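Local coordinates for intracellular sulfur oxidation protein DsrF (Allochromatium vinosum, PDB 2HY5) that is of uncertain function but could take part in the oxidation of intracellular sulfur, and crystallises in a complex with DsrE and DsrH, at residues B[94-100]-B[112-117]. Residue numbers count along the deposited sequence, not the author numbering.
Sequences QDDLVEI and DNIVEV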
loop_
_atom_site.group_PDB
_atom_site.type_symbol
_atom_site.label_atom_id
_atom_site.label_comp_id
_atom_site.label_asym_id
_atom_site.label_seq_id
_atom_site.Cartn_x
_atom_site.Cartn_y
_atom_site.Cartn_z
ATOM N N GLN B 94 -17.168 3.950 22.974
ATOM C CA GLN B 94 -18.025 2.923 22.401
ATOM C C GLN B 94 -19.289 3.538 21.804
ATOM O O GLN B 94 -19.927 2.941 20.935
ATOM C CB GLN B 94 -18.380 1.861 23.447
ATOM C CG GLN B 94 -19.350 0.801 22.921
ATOM C CD GLN B 94 -19.096 -0.586 23.489
ATOM O OE1 GLN B 94 -18.877 -0.751 24.688
ATOM N NE2 GLN B 94 -19.139 -1.592 22.625
ATOM N N ASP B 95 -19.639 4.739 22.257
ATOM C CA ASP B 95 -20.823 5.425 21.746
ATOM C C ASP B 95 -20.673 5.829 20.279
ATOM O O ASP B 95 -21.661 6.141 19.613
ATOM C CB ASP B 95 -21.127 6.667 22.591
ATOM C CG ASP B 95 -21.853 6.332 23.883
ATOM O OD1 ASP B 95 -21.341 5.502 24.663
ATOM O OD2 ASP B 95 -22.939 6.901 24.118
ATOM N N ASP B 96 -19.441 5.821 19.778
ATOM C CA ASP B 96 -19.178 6.188 18.388
ATOM C C ASP B 96 -19.256 4.990 17.453
ATOM O O ASP B 96 -19.192 5.139 16.229
ATOM C CB ASP B 96 -17.784 6.810 18.253
ATOM C CG ASP B 96 -17.684 8.175 18.901
ATOM O OD1 ASP B 96 -16.913 8.313 19.873
ATOM O OD2 ASP B 96 -18.373 9.105 18.429
ATOM N N LEU B 97 -19.394 3.803 18.029
ATOM C CA LEU B 97 -19.436 2.581 17.238
ATOM C C LEU B 97 -20.837 2.025 17.057
ATOM O O LEU B 97 -21.745 2.318 17.837
ATOM C CB LEU B 97 -18.550 1.520 17.893
ATOM C CG LEU B 97 -17.156 2.020 18.280
ATOM C CD1 LEU B 97 -16.409 0.926 19.015
ATOM C CD2 LEU B 97 -16.395 2.461 17.034
ATOM N N VAL B 98 -21.005 1.219 16.017
ATOM C CA VAL B 98 -22.290 0.607 15.741
ATOM C C VAL B 98 -22.509 -0.537 16.720
ATOM O O VAL B 98 -21.557 -1.070 17.304
ATOM C CB VAL B 98 -22.354 0.025 14.310
ATOM C CG1 VAL B 98 -22.142 1.130 13.281
ATOM C CG2 VAL B 98 -21.310 -1.076 14.147
ATOM N N GLU B 99 -23.768 -0.899 16.912
ATOM C CA GLU B 99 -24.104 -2.006 17.789
ATOM C C GLU B 99 -24.311 -3.206 16.882
ATOM O O GLU B 99 -24.830 -3.070 15.776
ATOM C CB GLU B 99 -25.388 -1.708 18.567
ATOM C CG GLU B 99 -25.263 -0.548 19.537
ATOM C CD GLU B 99 -26.521 -0.341 20.355
ATOM O OE1 GLU B 99 -27.574 -0.029 19.758
ATOM O OE2 GLU B 99 -26.458 -0.494 21.593
ATOM N N ILE B 100 -23.885 -4.375 17.343
ATOM C CA ILE B 100 -24.037 -5.595 16.568
ATOM C C ILE B 100 -24.812 -6.592 17.417
ATOM O O ILE B 100 -24.310 -7.089 18.432
ATOM C CB ILE B 100 -22.660 -6.172 16.181
ATOM C CG1 ILE B 100 -21.919 -5.164 15.299
ATOM C CG2 ILE B 100 -22.831 -7.512 15.472
ATOM C CD1 ILE B 100 -20.515 -5.605 14.892
ATOM N N ASP B 112 -28.616 -7.070 22.286
ATOM C CA ASP B 112 -28.695 -5.889 21.431
ATOM C C ASP B 112 -27.323 -5.539 20.857
ATOM O O ASP B 112 -27.219 -4.979 19.764
ATOM C CB ASP B 112 -29.226 -4.703 22.243
ATOM C CG ASP B 112 -30.629 -4.938 22.768
ATOM O OD1 ASP B 112 -31.003 -6.111 22.983
ATOM O OD2 ASP B 112 -31.352 -3.945 22.985
ATOM N N ASN B 113 -26.270 -5.857 21.601
ATOM C CA ASN B 113 -24.922 -5.554 21.140
ATOM C C ASN B 113 -23.894 -6.468 21.783
ATOM O O ASN B 113 -23.848 -6.610 23.005
ATOM C CB ASN B 113 -24.581 -4.088 21.445
ATOM C CG ASN B 113 -23.221 -3.676 20.901
ATOM O OD1 ASN B 113 -22.725 -4.254 19.934
ATOM N ND2 ASN B 113 -22.622 -2.658 21.512
ATOM N N ILE B 114 -23.071 -7.094 20.954
ATOM C CA ILE B 114 -22.036 -7.974 21.462
ATOM C C ILE B 114 -20.638 -7.389 21.286
ATOM O O ILE B 114 -19.646 -8.014 21.657
ATOM C CB ILE B 114 -22.116 -9.378 20.808
ATOM C CG1 ILE B 114 -22.285 -9.268 19.292
ATOM C CG2 ILE B 114 -23.290 -10.143 21.393
ATOM C CD1 ILE B 114 -21.109 -8.677 18.566
ATOM N N VAL B 115 -20.554 -6.188 20.719
ATOM C CA VAL B 115 -19.257 -5.547 20.537
ATOM C C VAL B 115 -18.693 -5.245 21.921
ATOM O O VAL B 115 -19.315 -4.530 22.721
ATOM C CB VAL B 115 -19.375 -4.230 19.741
ATOM C CG1 VAL B 115 -18.019 -3.540 19.675
ATOM C CG2 VAL B 115 -19.876 -4.516 18.335
ATOM N N GLU B 116 -17.520 -5.798 22.203
ATOM C CA GLU B 116 -16.887 -5.599 23.498
ATOM C C GLU B 116 -15.556 -4.867 23.431
ATOM O O GLU B 116 -14.657 -5.257 22.690
ATOM C CB GLU B 116 -16.684 -6.949 24.184
ATOM C CG GLU B 116 -15.926 -6.854 25.492
ATOM C CD GLU B 116 -15.848 -8.181 26.222
ATOM O OE1 GLU B 116 -15.273 -9.141 25.668
ATOM O OE2 GLU B 116 -16.370 -8.261 27.352
ATOM N N VAL B 117 -15.437 -3.805 24.221
ATOM C CA VAL B 117 -14.207 -3.031 24.291
ATOM C C VAL B 117 -13.310 -3.691 25.337
ATOM O O VAL B 117 -13.732 -3.914 26.478
ATOM C CB VAL B 117 -14.505 -1.570 24.687
ATOM C CG1 VAL B 117 -13.210 -0.798 24.864
ATOM C CG2 VAL B 117 -15.371 -0.921 23.622
HETATM O O HOH W 1 -20.867 -0.967 20.117
#
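Segments 94-100 and 112-117 are closest at I100 and N113 (CA atoms 4.7 Å apart), bow apart through the middle, and are 7.3 Å apart between the CA atoms of Q94 and V117. A single backbone hydrogen bond, I114 N to I100 O (2.8 Å), joins the close end, where the CA of N113 also makes a CA-H...O contact to I100 O (3.2 Å). N113 OD1 accepts from I100 N across the gap (2.8 Å) and from V115 N (3.0 Å) within its own segment, forming an Asx turn. From the far end of the loop segment, Q94 NE2 donates to V115 O (2.9 Å). A water in the gap accepts from Q94 NE2 (3.1 Å) and N113 ND2 (2.8 Å) and donates to V98 O (2.9 Å). On the side facing strand 79-83, I100 CG2 meets I114 CD1 and I100 CD1 meets V115 CG2, both at 3.7 Å. The contact thus joins the loop after helix 84-89 to the 115-118 edge strand of the chain's parallel sheet. The segments are therefore tied by one main-chain bond, two amide side chains and a water, not by a ladder of backbone pairs.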